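Local coordinates for protein lipase (PDB 5MAL) that hydrolyses triacylglycerols and other esters, preferring medium-length acyl chains, as a secreted lipase of the GDSL family, at residues 10-16 and 212-218; 54-60 and 77-83; 34-38 and 226-231. All coordinates share one frame; numbering follows the deposited sequence. Where two conformers were deposited one is given.

Contact 1 (10-16 and 212-218)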
loop_
_atom_site.group_PDB
_atom_site.type_symbol
_atom_site.label_atom_id
_atom_site.label_comp_id
_atom_site.label_asym_id
_atom_site.label_seq_id
_atom_site.Cartn_x
_atom_site.Cartn_y
_atom_site.Cartn_z
ATOM N N SER A 10 -0.152 1.087 -5.794
ATOM C CA SER A 10 1.187 0.757 -6.227
ATOM C C SER A 10 1.932 -0.047 -5.172
ATOM O O SER A 10 2.920 -0.711 -5.481
ATOM C CB SER A 10 1.944 2.033 -6.550
ATOM O OG SER A 10 1.739 2.962 -5.504
ATOM N N TYR A 11 1.487 0.033 -3.920
ATOM C CA TYR A 11 2.162 -0.746 -2.872
ATOM C C TYR A 11 1.802 -2.212 -3.012
ATOM O O TYR A 11 2.498 -3.087 -2.486
ATOM C CB TYR A 11 1.821 -0.229 -1.477
ATOM C CG TYR A 11 2.518 1.077 -1.223
ATOM C CD1 TYR A 11 2.075 2.233 -1.840
ATOM C CD2 TYR A 11 3.652 1.149 -0.427
ATOM C CE1 TYR A 11 2.718 3.424 -1.658
ATOM C CE2 TYR A 11 4.313 2.356 -0.243
ATOM C CZ TYR A 11 3.832 3.485 -0.870
ATOM O OH TYR A 11 4.447 4.703 -0.699
ATOM N N SER A 12 0.704 -2.475 -3.710
ATOM C CA SER A 12 0.292 -3.849 -3.941
ATOM C C SER A 12 0.749 -4.294 -5.310
ATOM O O SER A 12 1.118 -5.447 -5.488
ATOM C CB SER A 12 -1.222 -4.021 -3.824
ATOM O OG SER A 12 -1.622 -3.870 -2.477
ATOM N N SER A 13 0.686 -3.396 -6.286
ATOM C CA SER A 13 1.131 -3.762 -7.630
ATOM C C SER A 13 2.631 -3.989 -7.611
ATOM O O SER A 13 3.138 -4.836 -8.333
ATOM C CB SER A 13 0.769 -2.690 -8.667
ATOM O OG SER A 13 1.692 -1.608 -8.640
ATOM N N GLY A 14 3.332 -3.235 -6.774
ATOM C CA GLY A 14 4.760 -3.432 -6.608
ATOM C C GLY A 14 5.625 -2.469 -7.395
ATOM O O GLY A 14 6.726 -2.814 -7.796
ATOM N N VAL A 15 5.123 -1.267 -7.635
ATOM C CA VAL A 15 5.956 -0.201 -8.174
ATOM C C VAL A 15 7.188 -0.099 -7.295
ATOM O O VAL A 15 7.069 -0.035 -6.080
ATOM C CB VAL A 15 5.196 1.134 -8.214
ATOM C CG1 VAL A 15 6.122 2.294 -8.598
ATOM C CG2 VAL A 15 4.035 1.013 -9.174
ATOM N N GLY A 16 8.368 -0.148 -7.905
ATOM C CA GLY A 16 9.601 -0.117 -7.137
ATOM C C GLY A 16 10.282 -1.456 -6.924
ATOM O O GLY A 16 11.461 -1.500 -6.549
ATOM N N GLU A 212 8.659 7.271 -10.394
ATOM C CA GLU A 212 7.517 6.562 -9.831
ATOM C C GLU A 212 7.901 5.677 -8.641
ATOM O O GLU A 212 7.056 5.342 -7.809
ATOM C CB GLU A 212 6.849 5.719 -10.921
ATOM C CG GLU A 212 7.765 4.684 -11.575
ATOM C CD GLU A 212 8.396 5.152 -12.891
ATOM O OE1 GLU A 212 8.774 6.344 -13.014
ATOM O OE2 GLU A 212 8.517 4.305 -13.809
ATOM N N ASN A 213 9.173 5.312 -8.545
ATOM C CA ASN A 213 9.612 4.380 -7.506
ATOM C C ASN A 213 9.733 4.989 -6.120
ATOM O O ASN A 213 9.773 4.269 -5.120
ATOM C CB ASN A 213 10.950 3.761 -7.900
ATOM C CG ASN A 213 10.794 2.708 -8.965
ATOM O OD1 ASN A 213 9.682 2.471 -9.450
ATOM N ND2 ASN A 213 11.897 2.073 -9.344
ATOM N N SER A 214 9.793 6.314 -6.065
ATOM C CA SER A 214 10.060 7.010 -4.826
ATOM C C SER A 214 9.051 6.627 -3.744
ATOM O O SER A 214 7.869 6.584 -4.013
ATOM C CB SER A 214 10.043 8.524 -5.066
ATOM O OG SER A 214 10.842 8.879 -6.189
ATOM N N TYR A 215 9.553 6.301 -2.555
ATOM C CA TYR A 215 8.759 5.948 -1.369
ATOM C C TYR A 215 8.020 4.623 -1.488
ATOM O O TYR A 215 7.216 4.270 -0.628
ATOM C CB TYR A 215 7.765 7.055 -1.029
ATOM C CG TYR A 215 8.474 8.308 -0.615
ATOM C CD1 TYR A 215 9.092 8.388 0.624
ATOM C CD2 TYR A 215 8.566 9.393 -1.475
ATOM C CE1 TYR A 215 9.764 9.522 1.012
ATOM C CE2 TYR A 215 9.246 10.541 -1.099
ATOM C CZ TYR A 215 9.846 10.594 0.147
ATOM O OH TYR A 215 10.514 11.728 0.554
ATOM N N HIS A 216 8.299 3.874 -2.540
ATOM C CA HIS A 216 7.693 2.559 -2.656
ATOM C C HIS A 216 8.636 1.483 -2.158
ATOM O O HIS A 216 9.836 1.706 -2.079
ATOM C CB HIS A 216 7.298 2.301 -4.094
ATOM C CG HIS A 216 6.091 3.072 -4.496
ATOM N ND1 HIS A 216 6.142 4.403 -4.844
ATOM C CD2 HIS A 216 4.783 2.727 -4.506
ATOM C CE1 HIS A 216 4.918 4.833 -5.098
ATOM N NE2 HIS A 216 4.077 3.835 -4.898
ATOM N N PRO A 217 8.096 0.313 -1.808
ATOM C CA PRO A 217 8.993 -0.736 -1.322
ATOM C C PRO A 217 9.969 -1.180 -2.391
ATOM O O PRO A 217 9.629 -1.221 -3.579
ATOM C CB PRO A 217 8.043 -1.875 -0.975
ATOM C CG PRO A 217 6.754 -1.196 -0.665
ATOM C CD PRO A 217 6.682 -0.066 -1.658
ATOM N N THR A 218 11.185 -1.477 -1.965
ATOM C CA THR A 218 12.150 -2.117 -2.832
ATOM C C THR A 218 11.724 -3.564 -3.035
ATOM O O THR A 218 10.736 -4.009 -2.447
ATOM C CB THR A 218 13.538 -2.086 -2.219
ATOM O OG1 THR A 218 13.526 -2.887 -1.025
ATOM C CG2 THR A 218 13.929 -0.652 -1.871
HETATM O O HOH W 1 7.142 -2.123 -4.338
#
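The catalytic site of this SGNH hydrolase is made where the nucleophile Ser10, on the short helix 10-13, meets His216 from the loop before helix 219-232. Ser10 OG lies at the edge of the imidazole, in its plane, and is hydrogen-bonded to His216 NE2 at 2.6 Å. The other ring nitrogen, His216 ND1, donates to the backbone Ser214 O at 2.9 Å. This bond is bent, with an N-H...O angle of 141°, and the donor sits above the carbonyl plane. Over one face of the imidazole, Val15 CG1 stands above the ring centre, 4.2 Å from the centroid. On the opposite face the Tyr11 ring forms an offset stack, with centroids 4.5 Å apart and planes at 30°. Tyr11 CG lies anti to the carbonyl carbon (chi1 -73°), which turns the ring toward His216. Tyr11 CD2 also packs on Pro217 CD at 3.5 Å, and Tyr11 OH comes to 2.8 Å from Tyr215 O. Replacing Tyr11 by an alanine would probably leave one imidazole face without its stacking partner and let His216 tilt away from Ser10. A water donates to both Val15 O and Pro217 O, at 2.7 and 2.8 Å, and bridges the two backbones. The partner of ND1 is a main-chain carbonyl rather than a carboxylate, as befits a Ser-His dyad. The carbonyl probably orients the imidazole, and the flanking packing probably limits its tilt.

Contact 2 (54-60 and 77-83)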
loop_
_atom_site.group_PDB
_atom_site.type_symbol
_atom_site.label_atom_id
_atom_site.label_comp_id
_atom_site.label_asym_id
_atom_site.label_seq_id
_atom_site.Cartn_x
_atom_site.Cartn_y
_atom_site.Cartn_z
ATOM N N GLY A 54 -1.296 4.099 -8.933
ATOM C CA GLY A 54 -2.105 5.295 -9.047
ATOM C C GLY A 54 -3.533 5.124 -8.577
ATOM O O GLY A 54 -4.269 6.107 -8.471
ATOM N N ALA A 55 -3.926 3.881 -8.295
ATOM C CA ALA A 55 -5.308 3.591 -7.934
ATOM C C ALA A 55 -5.784 4.302 -6.684
ATOM O O ALA A 55 -5.117 4.319 -5.644
ATOM C CB ALA A 55 -5.519 2.096 -7.766
ATOM N N ARG A 56 -6.970 4.888 -6.808
ATOM C CA ARG A 56 -7.736 5.365 -5.675
ATOM C C ARG A 56 -8.828 4.352 -5.422
ATOM O O ARG A 56 -9.038 3.462 -6.248
ATOM C CB ARG A 56 -8.366 6.734 -5.950
ATOM C CG ARG A 56 -7.420 7.921 -5.924
ATOM C CD ARG A 56 -8.169 9.195 -6.335
ATOM N NE ARG A 56 -7.455 10.410 -5.947
ATOM C CZ ARG A 56 -6.341 10.849 -6.531
ATOM N NH1 ARG A 56 -5.794 10.171 -7.537
ATOM N NH2 ARG A 56 -5.765 11.968 -6.103
ATOM N N THR A 57 -9.545 4.510 -4.312
ATOM C CA THR A 57 -10.682 3.646 -4.015
ATOM C C THR A 57 -11.665 3.601 -5.192
ATOM O O THR A 57 -12.236 2.554 -5.482
ATOM C CB THR A 57 -11.429 4.099 -2.748
ATOM O OG1 THR A 57 -11.852 5.455 -2.905
ATOM C CG2 THR A 57 -10.532 3.978 -1.508
ATOM N N GLY A 58 -11.833 4.734 -5.868
ATOM C CA GLY A 58 -12.731 4.833 -7.010
ATOM C C GLY A 58 -12.260 4.013 -8.194
ATOM O O GLY A 58 -13.057 3.469 -8.962
ATOM N N ASP A 59 -10.946 3.921 -8.343
ATOM C CA ASP A 59 -10.356 3.122 -9.403
ATOM C C ASP A 59 -10.513 1.645 -9.087
ATOM O O ASP A 59 -10.684 0.826 -9.984
ATOM C CB ASP A 59 -8.887 3.485 -9.580
ATOM C CG ASP A 59 -8.703 4.946 -9.906
ATOM O OD1 ASP A 59 -9.267 5.388 -10.932
ATOM O OD2 ASP A 59 -8.046 5.656 -9.122
ATOM N N VAL A 60 -10.453 1.309 -7.804
ATOM C CA VAL A 60 -10.666 -0.070 -7.406
ATOM C C VAL A 60 -12.092 -0.462 -7.802
ATOM O O VAL A 60 -12.317 -1.526 -8.387
ATOM C CB VAL A 60 -10.439 -0.288 -5.894
ATOM C CG1 VAL A 60 -10.793 -1.704 -5.519
ATOM C CG2 VAL A 60 -8.974 -0.001 -5.523
ATOM N N ILE A 77 -5.493 -6.207 -0.258
ATOM C CA ILE A 77 -5.583 -4.853 -0.772
ATOM C C ILE A 77 -4.756 -3.880 0.049
ATOM O O ILE A 77 -4.664 -4.011 1.266
ATOM C CB ILE A 77 -7.057 -4.385 -0.817
ATOM C CG1 ILE A 77 -7.175 -3.036 -1.535
ATOM C CG2 ILE A 77 -7.663 -4.359 0.598
ATOM C CD1 ILE A 77 -8.613 -2.670 -1.898
ATOM N N THR A 78 -4.095 -2.961 -0.647
ATOM C CA THR A 78 -3.638 -1.706 -0.064
ATOM C C THR A 78 -4.342 -0.635 -0.881
ATOM O O THR A 78 -4.267 -0.642 -2.091
ATOM C CB THR A 78 -2.093 -1.502 -0.120
ATOM O OG1 THR A 78 -1.654 -1.545 -1.477
ATOM C CG2 THR A 78 -1.359 -2.574 0.669
ATOM N N ILE A 79 -5.098 0.242 -0.234
ATOM C CA ILE A 79 -5.727 1.338 -0.968
ATOM C C ILE A 79 -6.035 2.452 -0.002
ATOM O O ILE A 79 -6.257 2.210 1.184
ATOM C CB ILE A 79 -7.028 0.909 -1.690
ATOM C CG1 ILE A 79 -7.388 1.905 -2.800
ATOM C CG2 ILE A 79 -8.175 0.761 -0.705
ATOM C CD1 ILE A 79 -6.422 1.902 -3.982
ATOM N N GLY A 80 -6.003 3.681 -0.504
ATOM C CA GLY A 80 -6.307 4.828 0.328
ATOM C C GLY A 80 -5.222 5.880 0.314
ATOM O O GLY A 80 -5.497 7.059 0.524
ATOM N N GLY A 81 -3.990 5.458 0.074
ATOM C CA GLY A 81 -2.888 6.397 0.001
ATOM C C GLY A 81 -3.102 7.436 -1.088
ATOM O O GLY A 81 -2.907 8.624 -0.872
ATOM N N ASN A 82 -3.507 6.987 -2.267
ATOM C CA ASN A 82 -3.686 7.905 -3.384
ATOM C C ASN A 82 -4.911 8.781 -3.201
ATOM O O ASN A 82 -4.948 9.920 -3.670
ATOM C CB ASN A 82 -3.776 7.128 -4.691
ATOM C CG ASN A 82 -2.408 6.665 -5.176
ATOM O OD1 ASN A 82 -1.474 7.462 -5.265
ATOM N ND2 ASN A 82 -2.282 5.382 -5.468
ATOM N N ASP A 83 -5.921 8.248 -2.524
ATOM C CA ASP A 83 -7.092 9.044 -2.184
ATOM C C ASP A 83 -6.668 10.237 -1.338
ATOM O O ASP A 83 -7.186 11.337 -1.490
ATOM C CB ASP A 83 -8.123 8.208 -1.436
ATOM C CG ASP A 83 -8.622 7.040 -2.259
ATOM O OD1 ASP A 83 -7.881 6.061 -2.386
ATOM O OD2 ASP A 83 -9.745 7.113 -2.798
HETATM O O HOH W 2 -0.389 4.208 -6.436
HETATM O O HOH W 3 -4.490 4.283 -2.875
HETATM O O HOH W 4 -9.336 11.492 -3.945
#
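The polar part of the contact is built on Asp83 and Asn82. The Asp83 carboxylate faces Thr57 N, at the start of helix 57-64, and accepts the N-H in a bifurcated hydrogen bond. OD1 and OD2 both lie 3.0 Å from Thr57 N and use their syn lone pairs. Asp83 OD2 also accepts from Thr57 OG1 at 2.7 Å, so two donors grip this oxygen. Asn82 ND2 donates to Ala55 O at 3.0 Å, with the acceptor in the amide plane but the donor above the carbonyl plane. The Arg56 guanidinium lays one face over Asn82 O.

One bridging water receives from Gly80 N and Asn82 N and donates to Ala55 O at 2.8 Å. Another links Arg56 NE to Asp83 O.

The apolar part lies around Ile79. Its chi1 of -161° sends CG1 toward helix 57-64, and the bend at chi2 (68°) brings CD1 to Val60 CG2, tip to tip at 3.5 Å. Ala55 CB touches Ile79 CD1 too.

The Gly-Gly-Asn-Asp sequence after strand 74-78 is the family block that carries the SGNH asparagine. The nearest side-chain atoms of Asn82 and Ser10 are about 5 Å apart, consistent with the oxyanion-hole role of this asparagine in relatives.

Contact 3 (34-38 and 226-231)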
loop_
_atom_site.group_PDB
_atom_site.type_symbol
_atom_site.label_atom_id
_atom_site.label_comp_id
_atom_site.label_asym_id
_atom_site.label_seq_id
_atom_site.Cartn_x
_atom_site.Cartn_y
_atom_site.Cartn_z
ATOM N N TYR A 34 4.263 -8.296 -3.412
ATOM C CA TYR A 34 3.900 -9.355 -2.469
ATOM C C TYR A 34 2.770 -10.246 -3.029
ATOM O O TYR A 34 2.794 -11.442 -2.803
ATOM C CB TYR A 34 3.536 -8.792 -1.082
ATOM C CG TYR A 34 2.243 -8.036 -1.024
ATOM C CD1 TYR A 34 1.036 -8.703 -0.803
ATOM C CD2 TYR A 34 2.224 -6.654 -1.149
ATOM C CE1 TYR A 34 -0.149 -8.013 -0.756
ATOM C CE2 TYR A 34 1.042 -5.950 -1.092
ATOM C CZ TYR A 34 -0.142 -6.643 -0.900
ATOM O OH TYR A 34 -1.334 -5.981 -0.844
ATOM N N PRO A 35 1.801 -9.688 -3.803
ATOM C CA PRO A 35 0.820 -10.658 -4.294
ATOM C C PRO A 35 1.399 -11.656 -5.277
ATOM O O PRO A 35 1.054 -12.828 -5.211
ATOM C CB PRO A 35 -0.224 -9.775 -4.994
ATOM C CG PRO A 35 -0.118 -8.467 -4.297
ATOM C CD PRO A 35 1.368 -8.311 -4.117
ATOM N N ALA A 36 2.264 -11.203 -6.171
ATOM C CA ALA A 36 2.862 -12.114 -7.137
ATOM C C ALA A 36 3.747 -13.141 -6.426
ATOM O O ALA A 36 3.752 -14.320 -6.776
ATOM C CB ALA A 36 3.656 -11.346 -8.165
ATOM N N LEU A 37 4.494 -12.697 -5.421
ATOM C CA LEU A 37 5.305 -13.621 -4.636
ATOM C C LEU A 37 4.443 -14.642 -3.899
ATOM O O LEU A 37 4.794 -15.827 -3.795
ATOM C CB LEU A 37 6.169 -12.863 -3.635
ATOM C CG LEU A 37 7.271 -11.982 -4.225
ATOM C CD1 LEU A 37 7.970 -11.242 -3.098
ATOM C CD2 LEU A 37 8.267 -12.811 -5.020
ATOM N N TRP A 38 3.325 -14.178 -3.359
ATOM C CA TRP A 38 2.418 -15.077 -2.682
ATOM C C TRP A 38 1.889 -16.114 -3.667
ATOM O O TRP A 38 1.915 -17.305 -3.392
ATOM C CB TRP A 38 1.261 -14.307 -2.048
ATOM C CG TRP A 38 0.506 -15.110 -1.047
ATOM C CD1 TRP A 38 0.701 -15.138 0.311
ATOM C CD2 TRP A 38 -0.581 -15.992 -1.311
ATOM N NE1 TRP A 38 -0.200 -15.989 0.898
ATOM C CE2 TRP A 38 -0.993 -16.533 -0.077
ATOM C CE3 TRP A 38 -1.240 -16.392 -2.478
ATOM C CZ2 TRP A 38 -2.045 -17.437 0.027
ATOM C CZ3 TRP A 38 -2.286 -17.307 -2.367
ATOM C CH2 TRP A 38 -2.672 -17.815 -1.125
ATOM N N TYR A 226 6.292 -6.652 2.942
ATOM C CA TYR A 226 4.883 -6.943 2.686
ATOM C C TYR A 226 4.509 -8.410 2.685
ATOM O O TYR A 226 3.548 -8.794 3.341
ATOM C CB TYR A 226 4.441 -6.331 1.357
ATOM C CG TYR A 226 3.925 -4.953 1.565
ATOM C CD1 TYR A 226 4.788 -3.862 1.549
ATOM C CD2 TYR A 226 2.569 -4.727 1.818
ATOM C CE1 TYR A 226 4.310 -2.580 1.763
ATOM C CE2 TYR A 226 2.090 -3.465 2.044
ATOM C CZ TYR A 226 2.965 -2.395 2.012
ATOM O OH TYR A 226 2.483 -1.139 2.227
ATOM N N LEU A 227 5.246 -9.224 1.941
ATOM C CA LEU A 227 4.845 -10.619 1.766
ATOM C C LEU A 227 4.727 -11.371 3.095
ATOM O O LEU A 227 3.764 -12.103 3.287
ATOM C CB LEU A 227 5.815 -11.336 0.826
ATOM C CG LEU A 227 5.600 -12.850 0.748
ATOM C CD1 LEU A 227 4.242 -13.186 0.158
ATOM C CD2 LEU A 227 6.727 -13.507 -0.050
ATOM N N PRO A 228 5.682 -11.178 4.029
ATOM C CA PRO A 228 5.516 -11.932 5.275
ATOM C C PRO A 228 4.246 -11.543 6.022
ATOM O O PRO A 228 3.635 -12.364 6.711
ATOM C CB PRO A 228 6.776 -11.571 6.065
ATOM C CG PRO A 228 7.802 -11.289 5.000
ATOM C CD PRO A 228 7.005 -10.529 3.962
ATOM N N VAL A 229 3.814 -10.300 5.856
ATOM C CA VAL A 229 2.580 -9.866 6.494
ATOM C C VAL A 229 1.355 -10.527 5.847
ATOM O O VAL A 229 0.433 -10.928 6.545
ATOM C CB VAL A 229 2.467 -8.348 6.461
ATOM C CG1 VAL A 229 1.175 -7.899 7.082
ATOM C CG2 VAL A 229 3.637 -7.764 7.233
ATOM N N LEU A 230 1.349 -10.661 4.525
ATOM C CA LEU A 230 0.276 -11.407 3.897
ATOM C C LEU A 230 0.321 -12.857 4.366
ATOM O O LEU A 230 -0.707 -13.418 4.714
ATOM C CB LEU A 230 0.348 -11.330 2.376
ATOM C CG LEU A 230 -0.738 -12.144 1.676
ATOM C CD1 LEU A 230 -2.132 -11.648 2.083
ATOM C CD2 LEU A 230 -0.534 -12.014 0.181
ATOM N N ASN A 231 1.509 -13.459 4.380
ATOM C CA ASN A 231 1.620 -14.846 4.813
ATOM C C ASN A 231 1.160 -15.058 6.247
ATOM O O ASN A 231 0.635 -16.116 6.574
ATOM C CB ASN A 231 3.055 -15.346 4.650
ATOM C CG ASN A 231 3.306 -15.930 3.285
ATOM O OD1 ASN A 231 2.383 -16.440 2.637
ATOM N ND2 ASN A 231 4.549 -15.876 2.834
#
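Tyr34 and Tyr226 begin the tight end of a helix pair, where helix 34-40 crosses helix 219-232. The local axes approach to 9.0 Å at -57°. Tyr34 CD2 presses on Tyr226 CB at 3.4 Å. The two rings are nearly parallel but slid apart, so they barely overlap. Tyr34 CG stands between its own backbone N and carbonyl carbon (chi1 70°), which lays the ring alongside Tyr226. The backbones come close here as well, with Tyr34 CB 3.5 Å from Leu227 N. Leu230 CD2 is the second close point. It meets the edge of the Tyr34 ring, 3.8 Å from CD1, and packs on Trp38 CD1 at 3.4 Å. Both aromatic side chains run at about a right angle to Leu230. Beneath this end, Tyr34 and Leu230 rest on Tyr4 of strand 3-8.

The other side is looser and less buried. Leu227 forks there, with CD1 at the edge of the Trp38 ring and CD2 at 3.7 Å from Leu37 CB. Both leucines are partly exposed. Asn231 OD1 comes to 3.1 Å from Trp38 NE1, but the angle is too poor for a hydrogen bond. The indole N-H is instead bonded to Thr234 O near the chain end.

The contact between these two helices is therefore made by carbon packing. The polar ends of the aromatic residues bond away from it, Tyr34 OH to Ser12 OG and Tyr226 OH to Gly140 O. These bonds probably hold the rings against rotation, while the helix interface itself depends on apolar contact.

In the fold
Contacts 1 and 2 are buried. Contact 1 joins one catalytic hydrogen bond to ring packing; contact 2 is a dense set of carboxylate, amide and water bonds. Contact 3 is partly buried and made of apolar packing between two helices near one side of the parallel sheet. Contacts 1 and 3 adjoin each other: the loop 212-218 runs into helix 219-232, and helix 34-40 is the next helix after 10-13. Contact 2 joins the end of strand 74-78 to helix 57-64, and lies across the chain centre from contact 3. Ser12 links all three, since its OG is probably hydrogen-bonded to both Thr78 OG1 and Tyr34 OH. The chemistry changes from polar around the active site to carbon packing between the helices.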